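Local structure of methyltransferase 1 (Methanosarcina barkeri, 2I2X) at residues B[128-132]-B[190-194]; B[146-152]-B[234-239]; B[176-182]-B[205-211]; B[216-222]-B[252-258]. The protein carries a methyl group on its corrinoid cofactor during methanogenesis from methanol, receiving it from methanol through MtaB and passing it to coenzyme M through MtaA. The contacts are given in a common frame with arbitrary orientation. Numbering follows the deposited sequence.

Interaction 1 of 4, residues B[128-132]-B[190-194]; sequences CHVAE and AFKEV
Ala-190, in the first turn of helix 190-199, has its methyl wedged against the end of strand 125-130. Segment 128-132 is extended, and the chain stays open through Ala-131 and Glu-132 (psi 150° and 144°); 190-194 is helical, with Val-194 N bonded to Ala-190 O at 3.3 Å. The CA atoms of Ala-131 and Ala-190 stand 5.5 Å apart, a close spacing suited to alanine, and their CB atoms meet at 3.7 Å. Ala-190 CB also lies 3.7 Å from Glu-132 N. Glu-132 (chi1 p, chi2 t) starts sideways but brings OE2 to 3.3 Å from Glu-193 OE1. His-129 (chi1 p) points toward the helix and sets NE2 3.9 Å from Val-194 CG2, while its ND1 bonds to Thr-179 O. Phe-191 (chi1 m) brings CE1 to 4.3 Å from Ala-131 CB and leans edge-to-face on Phe-207. This is helix-on-sheet packing in the Rossmann-like corrinoid-binding domain, near the strand end from which the chain runs on to His-136, the axial cobalt ligand. With no hydrogen bond between the segments, cohesion here must come from apolar burial, and the two carboxylates, both acceptors, add no attraction of their own.

Interaction 2 of 4, residues B[146-152]-B[234-239]; sequences LLRANGY and APKIAD
Pro-235 is the principal bump of this contact, a compact ring on helix 233-242 that fits a hollow at the C-terminal end of helix 138-149. The segment 146-152 is helical through Ala-149; Asn-150 leaves helical angles, Gly-151 turns at phi/psi 91/12, where a CB would be jammed against the preceding carbonyl, and Tyr-152 becomes extended (-100/161). Segment 234-239 is helical throughout. The closest CA atoms, 5.6 Å apart, belong to Leu-147 and Pro-235. Around the proline, Leu-146 O lies 3.3 Å from Pro-235 CG, Leu-147 CD1 is 3.5 Å from Pro-235 N, and Asn-150 ND2 is 3.5 Å from Pro-235 CB. Proline suits the place because its flat flank packs closely and its nitrogen asks for no partner. The two helices are neighbours along one face of the parallel sheet of the Rossmann-like B12-binding domain, and Ala-234, about 4 Å by its side chain from the bound corrinoid, also packs against Leu-147, CB to CD1 at 3.9 Å. Tyr-152 (chi1 m, chi2 76°) reaches across toward the next helical turn: its CE2 rests 3.6 Å from Ala-238 CB, a methyl small enough to admit the ring. Beyond it, Tyr-152 OH donates a very short hydrogen bond of 2.3 Å to OD1 of Asp-239 (chi1 m), whose carboxylate also has a long, weak ion pair with Lys-123.

Interaction 3 of 4, residues B[176-182]-B[205-211]; sequences IMLTGTA and IPFACGG
Five backbone hydrogen bonds join strands 177-181 and 207-210 in parallel register: Leu-178 N to Pro-206 O (3.1 Å), Ala-208 N to Leu-178 O (2.7 Å), Gly-180 N to Ala-208 O (3.1 Å), Gly-210 N to Gly-180 O (2.9 Å) and Ala-182 N to Gly-210 O (3.1 Å). Leu-178 pairs with Phe-207 and Thr-181 with Gly-210; the strand axes approach to 4.6 Å at -19°. Thr-181 OG1 bonds to the corrinoid, as does Ala-208 O. Gly-180 lacks a CB that would strike Phe-207 CE1, and Gly-211 (phi/psi 116/158) one that would strike Ala-182 O. On one face Leu-178 CD2 makes a CH-pi contact, 4.0 Å from the centroid of the Phe-207 ring (chi1 t); on the other, flexible Met-177 brings CE 3.8 Å from Ala-208 CB. These strands belong to a right-handed beta-alpha-beta crossover through helix 190-199, which packs on the Leu-178 and Phe-207 face; helix 233-242 packs on the Met-177 face, and strand 125-130 flanks 177-181.

Interaction 4 of 4, residues B[216-222]-B[252-258]; sequences QDFVSQF and REKFHKH
The C-terminal tail of the chain closes on helix 216-220, at the edge of the Rossmann-like corrinoid-binding domain where strand 225-227 is outermost. Both segments start helical; 252-258 leaves its helix at His-256. CA atoms are 6.8 Å apart for Gln-216 and His-256 and 8.5 Å for Ser-220 and Arg-252. Arg-252 comes first, its long side chain (chi1 m, chi2 and chi3 t) spanning the wider gap. NH1 and NH2 make weak hydrogen bonds to Ser-220 O at 3.3 and 3.1 Å, a carbonyl near the end of the short helix, while Arg-252 NE bonds to Gly-225 O. Phe-255 turns its ring away to pack on helix 233-242. His-256 (chi1 m, chi2 32°) then does two jobs that a flat, polar ring allows: Gln-216 CG lies over its face in a CH-pi contact, 3.7 Å from the centroid, and its edge carries a hydrogen bond to Ser-220. Lys-257 bends the chain at phi/psi 46/39, with its CA-to-CB bond pointing away. His-258 (chi1 m) comes back toward Gln-216 and meets Tyr-227 edge-to-face; its terminal carboxylate forms a salt bridge with Arg-64 of a neighbouring subunit. At the centre, Ser-220 OG accepts from His-256 NE2 at 2.8 Å and donates to Gln-216 O at 3.0 Å.

Interaction 3 is the heart of the sheet, built chiefly on backbone hydrogen bonds and contributing residues of both strands to the corrinoid pocket. Interactions 1 and 2 are also buried: the first packs helix 190-199 on strand 125-130, whose His-129 ND1 and Ala-131 N probably bond to strand 177-181; the second packs helix 138-149 and its following turn on helix 233-242, whose Ile-237 and Ala-238 touch Met-177. Interaction 1 has no hydrogen bond and rests on apolar packing, with two like-charged carboxylates at its edge, whereas interaction 2 adds one short side-chain bond. Interaction 4, partly buried, depends more on polar side chains and reaches another subunit. Phe-222 ties it to interaction 1, Phe-255 to interaction 2.

Interaction 1 of 4, residues B[128-132]-B[190-194]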
# COMPACT_ATOMS: atom_id res chain seq x y z
N CYS B 128 4.01 -14.15 -32.78
CA CYS B 128 4.13 -13.81 -31.36
C CYS B 128 5.43 -13.09 -31.05
O CYS B 128 6.50 -13.49 -31.52
CB CYS B 128 4.04 -15.07 -30.51
SG CYS B 128 2.50 -15.94 -30.77
N HIS B 129 5.34 -12.04 -30.25
CA HIS B 129 6.53 -11.31 -29.83
C HIS B 129 6.39 -10.77 -28.42
O HIS B 129 5.29 -10.66 -27.89
CB HIS B 129 6.86 -10.18 -30.82
CG HIS B 129 6.07 -8.92 -30.61
ND1 HIS B 129 4.69 -8.87 -30.75
CD2 HIS B 129 6.46 -7.67 -30.27
CE1 HIS B 129 4.28 -7.64 -30.50
NE2 HIS B 129 5.33 -6.90 -30.21
N VAL B 130 7.53 -10.45 -27.83
CA VAL B 130 7.62 -9.69 -26.60
C VAL B 130 8.02 -8.27 -27.00
O VAL B 130 8.83 -8.08 -27.91
CB VAL B 130 8.65 -10.31 -25.63
CG1 VAL B 130 8.75 -9.51 -24.36
CG2 VAL B 130 8.26 -11.71 -25.29
N ALA B 131 7.44 -7.28 -26.32
CA ALA B 131 7.73 -5.85 -26.57
C ALA B 131 9.22 -5.53 -26.59
O ALA B 131 10.01 -6.18 -25.91
CB ALA B 131 7.03 -5.01 -25.51
N GLU B 132 9.63 -4.52 -27.35
CA GLU B 132 11.05 -4.17 -27.31
C GLU B 132 11.38 -3.51 -25.98
O GLU B 132 10.56 -2.78 -25.41
CB GLU B 132 11.53 -3.35 -28.54
CG GLU B 132 11.37 -1.83 -28.47
CD GLU B 132 11.95 -1.11 -29.70
OE1 GLU B 132 13.20 -0.98 -29.81
OE2 GLU B 132 11.13 -0.66 -30.55
N ALA B 190 5.62 -0.16 -26.22
CA ALA B 190 6.07 -0.68 -27.51
C ALA B 190 4.89 -1.22 -28.31
O ALA B 190 5.05 -1.57 -29.48
CB ALA B 190 7.12 -1.76 -27.31
N PHE B 191 3.72 -1.30 -27.68
CA PHE B 191 2.50 -1.67 -28.39
C PHE B 191 2.04 -0.49 -29.26
O PHE B 191 1.51 -0.70 -30.35
CB PHE B 191 1.37 -2.07 -27.42
CG PHE B 191 1.61 -3.36 -26.66
CD1 PHE B 191 2.63 -4.25 -27.02
CD2 PHE B 191 0.79 -3.70 -25.58
CE1 PHE B 191 2.82 -5.44 -26.30
CE2 PHE B 191 0.98 -4.88 -24.87
CZ PHE B 191 1.99 -5.76 -25.23
N LYS B 192 2.23 0.73 -28.75
CA LYS B 192 2.07 1.97 -29.51
C LYS B 192 2.78 1.82 -30.84
O LYS B 192 2.12 1.67 -31.87
CB LYS B 192 2.70 3.17 -28.76
CG LYS B 192 1.74 4.20 -28.16
CD LYS B 192 1.35 5.27 -29.17
CE LYS B 192 0.05 5.95 -28.76
NZ LYS B 192 -0.70 6.46 -29.95
N GLU B 193 4.11 1.84 -30.80
CA GLU B 193 4.93 1.71 -32.00
C GLU B 193 4.40 0.66 -32.95
O GLU B 193 4.16 0.97 -34.12
CB GLU B 193 6.38 1.39 -31.64
CG GLU B 193 7.31 2.58 -31.76
CD GLU B 193 8.77 2.18 -31.61
OE1 GLU B 193 9.22 1.99 -30.45
OE2 GLU B 193 9.46 2.07 -32.66
N VAL B 194 4.19 -0.56 -32.45
CA VAL B 194 3.68 -1.67 -33.26
C VAL B 194 2.34 -1.34 -33.94
O VAL B 194 2.22 -1.45 -35.15
CB VAL B 194 3.59 -2.99 -32.45
CG1 VAL B 194 2.84 -4.06 -33.23
CG2 VAL B 194 4.99 -3.49 -32.11

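Interaction 2 of 4, residues B[146-152]-B[234-239]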
# COMPACT_ATOMS: atom_id res chain seq x y z
N LEU B 146 0.04 -22.87 -26.07
CA LEU B 146 -1.41 -23.00 -26.19
C LEU B 146 -1.95 -22.72 -27.60
O LEU B 146 -3.01 -23.22 -27.97
CB LEU B 146 -2.14 -22.16 -25.12
CG LEU B 146 -2.39 -22.76 -23.72
CD1 LEU B 146 -3.55 -23.77 -23.74
CD2 LEU B 146 -1.13 -23.39 -23.09
N LEU B 147 -1.20 -21.95 -28.38
CA LEU B 147 -1.49 -21.74 -29.79
C LEU B 147 -1.13 -22.96 -30.64
O LEU B 147 -1.92 -23.39 -31.49
CB LEU B 147 -0.79 -20.49 -30.31
CG LEU B 147 -1.55 -19.18 -30.59
CD1 LEU B 147 -2.91 -19.10 -29.92
CD2 LEU B 147 -0.70 -17.99 -30.21
N ARG B 148 0.06 -23.52 -30.40
CA ARG B 148 0.51 -24.72 -31.11
C ARG B 148 -0.29 -25.95 -30.69
O ARG B 148 -0.33 -26.96 -31.40
CB ARG B 148 2.00 -24.95 -30.90
CG ARG B 148 2.86 -24.02 -31.74
CD ARG B 148 4.33 -24.13 -31.41
NE ARG B 148 5.07 -23.02 -32.02
CZ ARG B 148 6.29 -22.63 -31.67
NH1 ARG B 148 6.95 -23.25 -30.68
NH2 ARG B 148 6.87 -21.61 -32.30
N ALA B 149 -0.94 -25.86 -29.53
CA ALA B 149 -1.77 -26.93 -29.01
C ALA B 149 -3.21 -26.88 -29.55
O ALA B 149 -3.86 -27.92 -29.68
CB ALA B 149 -1.78 -26.88 -27.51
N ASN B 150 -3.70 -25.67 -29.85
CA ASN B 150 -5.04 -25.47 -30.42
C ASN B 150 -5.07 -25.54 -31.96
O ASN B 150 -6.05 -25.14 -32.59
CB ASN B 150 -5.65 -24.15 -29.91
CG ASN B 150 -7.14 -24.28 -29.54
OD1 ASN B 150 -8.01 -24.43 -30.41
ND2 ASN B 150 -7.42 -24.21 -28.24
N GLY B 151 -3.99 -26.04 -32.56
CA GLY B 151 -3.93 -26.30 -34.00
C GLY B 151 -3.42 -25.18 -34.89
O GLY B 151 -3.56 -25.25 -36.11
N TYR B 152 -2.84 -24.15 -34.28
CA TYR B 152 -2.30 -23.02 -35.04
C TYR B 152 -0.79 -23.13 -35.22
O TYR B 152 -0.11 -23.86 -34.49
CB TYR B 152 -2.64 -21.69 -34.36
CG TYR B 152 -4.12 -21.38 -34.18
CD1 TYR B 152 -4.87 -22.00 -33.18
CD2 TYR B 152 -4.75 -20.42 -34.98
CE1 TYR B 152 -6.22 -21.70 -32.99
CE2 TYR B 152 -6.10 -20.11 -34.80
CZ TYR B 152 -6.83 -20.75 -33.80
OH TYR B 152 -8.16 -20.45 -33.62
N ALA B 234 -5.57 -16.62 -25.67
CA ALA B 234 -4.91 -16.50 -26.98
C ALA B 234 -5.56 -17.33 -28.11
O ALA B 234 -5.86 -16.77 -29.17
CB ALA B 234 -3.41 -16.78 -26.88
N PRO B 235 -5.76 -18.66 -27.92
CA PRO B 235 -6.56 -19.42 -28.89
C PRO B 235 -8.03 -18.96 -29.03
O PRO B 235 -8.54 -18.87 -30.15
CB PRO B 235 -6.49 -20.86 -28.36
CG PRO B 235 -5.29 -20.89 -27.47
CD PRO B 235 -5.22 -19.53 -26.86
N LYS B 236 -8.68 -18.68 -27.90
CA LYS B 236 -10.09 -18.25 -27.85
C LYS B 236 -10.35 -17.00 -28.69
O LYS B 236 -11.39 -16.88 -29.33
CB LYS B 236 -10.50 -18.00 -26.39
CG LYS B 236 -12.00 -18.05 -26.12
CD LYS B 236 -12.30 -18.09 -24.61
CE LYS B 236 -13.79 -18.25 -24.34
NZ LYS B 236 -14.12 -18.24 -22.88
N ILE B 237 -9.39 -16.08 -28.68
CA ILE B 237 -9.45 -14.86 -29.47
C ILE B 237 -9.07 -15.11 -30.95
O ILE B 237 -9.44 -14.33 -31.83
CB ILE B 237 -8.58 -13.72 -28.83
CG1 ILE B 237 -8.93 -12.34 -29.38
CG2 ILE B 237 -7.08 -14.02 -28.92
CD1 ILE B 237 -9.91 -11.60 -28.52
N ALA B 238 -8.36 -16.20 -31.19
CA ALA B 238 -7.96 -16.59 -32.55
C ALA B 238 -9.04 -17.45 -33.21
O ALA B 238 -9.13 -17.51 -34.44
CB ALA B 238 -6.63 -17.33 -32.53
N ASP B 239 -9.85 -18.12 -32.39
CA ASP B 239 -11.00 -18.89 -32.87
C ASP B 239 -12.09 -17.99 -33.46
O ASP B 239 -12.80 -18.39 -34.39
CB ASP B 239 -11.58 -19.78 -31.75
CG ASP B 239 -10.76 -21.05 -31.53
OD1 ASP B 239 -9.87 -21.38 -32.34
OD2 ASP B 239 -11.01 -21.74 -30.52

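Interaction 3 of 4, residues B[176-182]-B[205-211]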
# COMPACT_ATOMS: atom_id res chain seq x y z
N ILE B 176 -3.01 -14.42 -39.25
CA ILE B 176 -4.37 -14.01 -38.96
C ILE B 176 -4.43 -13.16 -37.68
O ILE B 176 -5.37 -12.39 -37.46
CB ILE B 176 -5.28 -15.24 -38.82
CG1 ILE B 176 -4.60 -16.32 -37.96
CG2 ILE B 176 -5.65 -15.77 -40.22
CD1 ILE B 176 -5.54 -17.10 -37.07
N MET B 177 -3.38 -13.28 -36.86
CA MET B 177 -3.36 -12.70 -35.53
C MET B 177 -1.95 -12.39 -35.05
O MET B 177 -1.03 -13.21 -35.20
CB MET B 177 -4.04 -13.66 -34.56
CG MET B 177 -3.63 -13.50 -33.13
SD MET B 177 -5.07 -13.79 -32.13
CE MET B 177 -5.89 -12.21 -32.31
N LEU B 178 -1.79 -11.22 -34.46
CA LEU B 178 -0.54 -10.81 -33.85
C LEU B 178 -0.68 -10.79 -32.33
O LEU B 178 -1.58 -10.13 -31.82
CB LEU B 178 -0.16 -9.42 -34.36
CG LEU B 178 1.13 -8.81 -33.85
CD1 LEU B 178 2.31 -9.61 -34.38
CD2 LEU B 178 1.22 -7.35 -34.29
N THR B 179 0.19 -11.52 -31.62
CA THR B 179 0.25 -11.42 -30.14
C THR B 179 1.43 -10.59 -29.66
O THR B 179 2.51 -10.61 -30.26
CB THR B 179 0.25 -12.80 -29.38
OG1 THR B 179 1.52 -13.43 -29.50
CG2 THR B 179 -0.82 -13.74 -29.88
N GLY B 180 1.21 -9.86 -28.56
CA GLY B 180 2.26 -9.09 -27.89
C GLY B 180 2.21 -9.25 -26.38
O GLY B 180 1.13 -9.34 -25.78
N THR B 181 3.38 -9.28 -25.75
CA THR B 181 3.50 -9.48 -24.32
C THR B 181 4.42 -8.42 -23.76
O THR B 181 5.60 -8.36 -24.13
CB THR B 181 4.04 -10.88 -24.02
OG1 THR B 181 3.05 -11.84 -24.37
CG2 THR B 181 4.37 -11.04 -22.53
N ALA B 182 3.89 -7.58 -22.87
CA ALA B 182 4.71 -6.62 -22.14
C ALA B 182 4.57 -6.81 -20.62
O ALA B 182 3.50 -7.14 -20.14
CB ALA B 182 4.39 -5.22 -22.55
N ILE B 205 -5.07 -6.62 -39.13
CA ILE B 205 -5.27 -7.85 -38.35
C ILE B 205 -5.37 -7.51 -36.85
O ILE B 205 -4.81 -6.49 -36.41
CB ILE B 205 -4.18 -8.93 -38.64
CG1 ILE B 205 -2.82 -8.53 -38.06
CG2 ILE B 205 -4.13 -9.27 -40.16
CD1 ILE B 205 -1.80 -9.66 -38.00
N PRO B 206 -6.09 -8.34 -36.07
CA PRO B 206 -6.17 -8.04 -34.64
C PRO B 206 -4.82 -8.22 -33.96
O PRO B 206 -4.04 -9.11 -34.33
CB PRO B 206 -7.19 -9.06 -34.11
CG PRO B 206 -7.83 -9.64 -35.32
CD PRO B 206 -6.85 -9.55 -36.43
N PHE B 207 -4.55 -7.37 -32.99
CA PHE B 207 -3.32 -7.41 -32.21
C PHE B 207 -3.67 -7.75 -30.77
O PHE B 207 -4.02 -6.87 -30.00
CB PHE B 207 -2.65 -6.04 -32.29
CG PHE B 207 -1.34 -5.93 -31.55
CD1 PHE B 207 -0.58 -7.06 -31.24
CD2 PHE B 207 -0.84 -4.68 -31.20
CE1 PHE B 207 0.63 -6.94 -30.57
CE2 PHE B 207 0.37 -4.54 -30.53
CZ PHE B 207 1.11 -5.68 -30.21
N ALA B 208 -3.59 -9.03 -30.41
CA ALA B 208 -3.97 -9.45 -29.06
C ALA B 208 -2.84 -9.24 -28.03
O ALA B 208 -1.83 -9.95 -28.04
CB ALA B 208 -4.45 -10.90 -29.06
N CYS B 209 -3.04 -8.27 -27.15
CA CYS B 209 -2.03 -7.86 -26.18
C CYS B 209 -2.27 -8.41 -24.78
O CYS B 209 -3.41 -8.44 -24.30
CB CYS B 209 -2.02 -6.34 -26.09
SG CYS B 209 -1.59 -5.54 -27.62
N GLY B 210 -1.18 -8.79 -24.11
CA GLY B 210 -1.23 -9.30 -22.74
C GLY B 210 0.05 -9.06 -21.97
O GLY B 210 0.97 -8.39 -22.47
N GLY B 211 0.12 -9.61 -20.77
CA GLY B 211 1.26 -9.41 -19.87
C GLY B 211 0.91 -8.66 -18.59
O GLY B 211 -0.08 -7.92 -18.54

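Interaction 4 of 4, residues B[216-222]-B[252-258]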
# COMPACT_ATOMS: atom_id res chain seq x y z
N GLN B 216 -7.11 -3.72 -19.80
CA GLN B 216 -8.10 -3.50 -20.87
C GLN B 216 -8.13 -2.07 -21.43
O GLN B 216 -8.13 -1.87 -22.64
CB GLN B 216 -9.49 -3.91 -20.37
CG GLN B 216 -10.53 -4.03 -21.47
CD GLN B 216 -11.93 -4.15 -20.92
OE1 GLN B 216 -12.68 -3.17 -20.89
NE2 GLN B 216 -12.29 -5.34 -20.48
N ASP B 217 -8.16 -1.09 -20.53
CA ASP B 217 -8.17 0.33 -20.91
C ASP B 217 -6.90 0.74 -21.65
O ASP B 217 -6.96 1.58 -22.56
CB ASP B 217 -8.40 1.21 -19.68
CG ASP B 217 -9.78 1.03 -19.07
OD1 ASP B 217 -10.77 1.02 -19.84
OD2 ASP B 217 -9.87 0.89 -17.83
N PHE B 218 -5.77 0.15 -21.27
CA PHE B 218 -4.52 0.41 -21.97
C PHE B 218 -4.54 -0.07 -23.43
O PHE B 218 -4.14 0.67 -24.32
CB PHE B 218 -3.31 -0.17 -21.22
CG PHE B 218 -1.99 0.19 -21.84
CD1 PHE B 218 -1.42 1.44 -21.60
CD2 PHE B 218 -1.34 -0.69 -22.69
CE1 PHE B 218 -0.21 1.79 -22.18
CE2 PHE B 218 -0.13 -0.35 -23.28
CZ PHE B 218 0.43 0.90 -23.02
N VAL B 219 -5.00 -1.30 -23.67
CA VAL B 219 -5.00 -1.84 -25.04
C VAL B 219 -6.07 -1.20 -25.93
O VAL B 219 -5.91 -1.15 -27.16
CB VAL B 219 -5.12 -3.39 -25.06
CG1 VAL B 219 -4.15 -4.03 -24.07
CG2 VAL B 219 -6.53 -3.83 -24.76
N SER B 220 -7.14 -0.72 -25.31
CA SER B 220 -8.25 -0.07 -26.01
C SER B 220 -7.86 1.26 -26.65
O SER B 220 -8.46 1.65 -27.65
CB SER B 220 -9.44 0.13 -25.07
OG SER B 220 -10.05 -1.11 -24.76
N GLN B 221 -6.86 1.95 -26.10
CA GLN B 221 -6.39 3.21 -26.70
C GLN B 221 -5.71 3.04 -28.09
O GLN B 221 -5.52 4.02 -28.81
CB GLN B 221 -5.52 4.01 -25.72
CG GLN B 221 -4.07 3.55 -25.62
CD GLN B 221 -3.28 4.36 -24.61
OE1 GLN B 221 -3.49 5.57 -24.45
NE2 GLN B 221 -2.34 3.71 -23.92
N PHE B 222 -5.36 1.80 -28.45
CA PHE B 222 -4.84 1.48 -29.78
C PHE B 222 -5.92 0.82 -30.62
O PHE B 222 -6.70 0.01 -30.11
CB PHE B 222 -3.61 0.56 -29.70
CG PHE B 222 -2.62 0.95 -28.64
CD1 PHE B 222 -2.39 0.12 -27.55
CD2 PHE B 222 -1.96 2.18 -28.71
CE1 PHE B 222 -1.49 0.49 -26.56
CE2 PHE B 222 -1.07 2.55 -27.72
CZ PHE B 222 -0.83 1.71 -26.64
N ARG B 252 -13.73 -6.83 -29.55
CA ARG B 252 -13.67 -6.27 -28.19
C ARG B 252 -14.95 -6.52 -27.40
O ARG B 252 -14.89 -6.84 -26.21
CB ARG B 252 -13.42 -4.76 -28.24
CG ARG B 252 -12.00 -4.36 -28.52
CD ARG B 252 -11.90 -2.86 -28.44
NE ARG B 252 -10.61 -2.39 -28.92
CZ ARG B 252 -10.25 -1.11 -28.99
NH1 ARG B 252 -11.09 -0.16 -28.61
NH2 ARG B 252 -9.05 -0.79 -29.44
N GLU B 253 -16.10 -6.38 -28.06
CA GLU B 253 -17.41 -6.55 -27.44
C GLU B 253 -17.57 -7.92 -26.75
O GLU B 253 -18.13 -8.00 -25.65
CB GLU B 253 -18.52 -6.35 -28.48
CG GLU B 253 -19.93 -6.25 -27.90
CD GLU B 253 -20.98 -6.82 -28.84
OE1 GLU B 253 -20.93 -6.54 -30.06
OE2 GLU B 253 -21.87 -7.56 -28.36
N LYS B 254 -17.05 -8.97 -27.39
CA LYS B 254 -17.11 -10.33 -26.84
C LYS B 254 -16.05 -10.59 -25.76
O LYS B 254 -16.27 -11.42 -24.87
CB LYS B 254 -16.99 -11.38 -27.96
CG LYS B 254 -17.17 -12.83 -27.47
CD LYS B 254 -17.31 -13.82 -28.62
CE LYS B 254 -17.59 -15.22 -28.08
NZ LYS B 254 -18.17 -16.12 -29.11
N PHE B 255 -14.92 -9.87 -25.84
CA PHE B 255 -13.74 -10.21 -25.04
C PHE B 255 -13.27 -9.17 -24.01
O PHE B 255 -12.53 -9.50 -23.10
CB PHE B 255 -12.58 -10.63 -25.94
CG PHE B 255 -12.82 -11.93 -26.65
CD1 PHE B 255 -13.31 -11.95 -27.95
CD2 PHE B 255 -12.58 -13.14 -26.00
CE1 PHE B 255 -13.54 -13.15 -28.61
CE2 PHE B 255 -12.81 -14.35 -26.65
CZ PHE B 255 -13.29 -14.35 -27.96
N HIS B 256 -13.71 -7.93 -24.17
CA HIS B 256 -13.50 -6.91 -23.15
C HIS B 256 -14.42 -7.16 -21.95
O HIS B 256 -14.48 -8.28 -21.43
CB HIS B 256 -13.68 -5.50 -23.74
CG HIS B 256 -12.46 -4.96 -24.42
ND1 HIS B 256 -11.54 -5.77 -25.07
CD2 HIS B 256 -12.00 -3.70 -24.55
CE1 HIS B 256 -10.57 -5.02 -25.56
NE2 HIS B 256 -10.82 -3.76 -25.26
N LYS B 257 -15.13 -6.13 -21.49
CA LYS B 257 -16.09 -6.25 -20.38
C LYS B 257 -15.55 -7.05 -19.17
O LYS B 257 -16.29 -7.83 -18.55
CB LYS B 257 -17.42 -6.85 -20.89
CG LYS B 257 -18.19 -6.00 -21.93
CD LYS B 257 -18.69 -4.66 -21.35
CE LYS B 257 -19.68 -4.86 -20.21
NZ LYS B 257 -19.58 -3.74 -19.24
N HIS B 258 -14.28 -6.85 -18.83
CA HIS B 258 -13.61 -7.59 -17.76
C HIS B 258 -14.10 -7.18 -16.37
O HIS B 258 -14.97 -7.84 -15.79
CB HIS B 258 -12.09 -7.41 -17.83
CG HIS B 258 -11.43 -8.28 -18.86
ND1 HIS B 258 -11.00 -9.56 -18.60
CD2 HIS B 258 -11.11 -8.04 -20.16
CE1 HIS B 258 -10.46 -10.08 -19.68
NE2 HIS B 258 -10.51 -9.17 -20.64
OXT HIS B 258 -13.64 -6.20 -15.79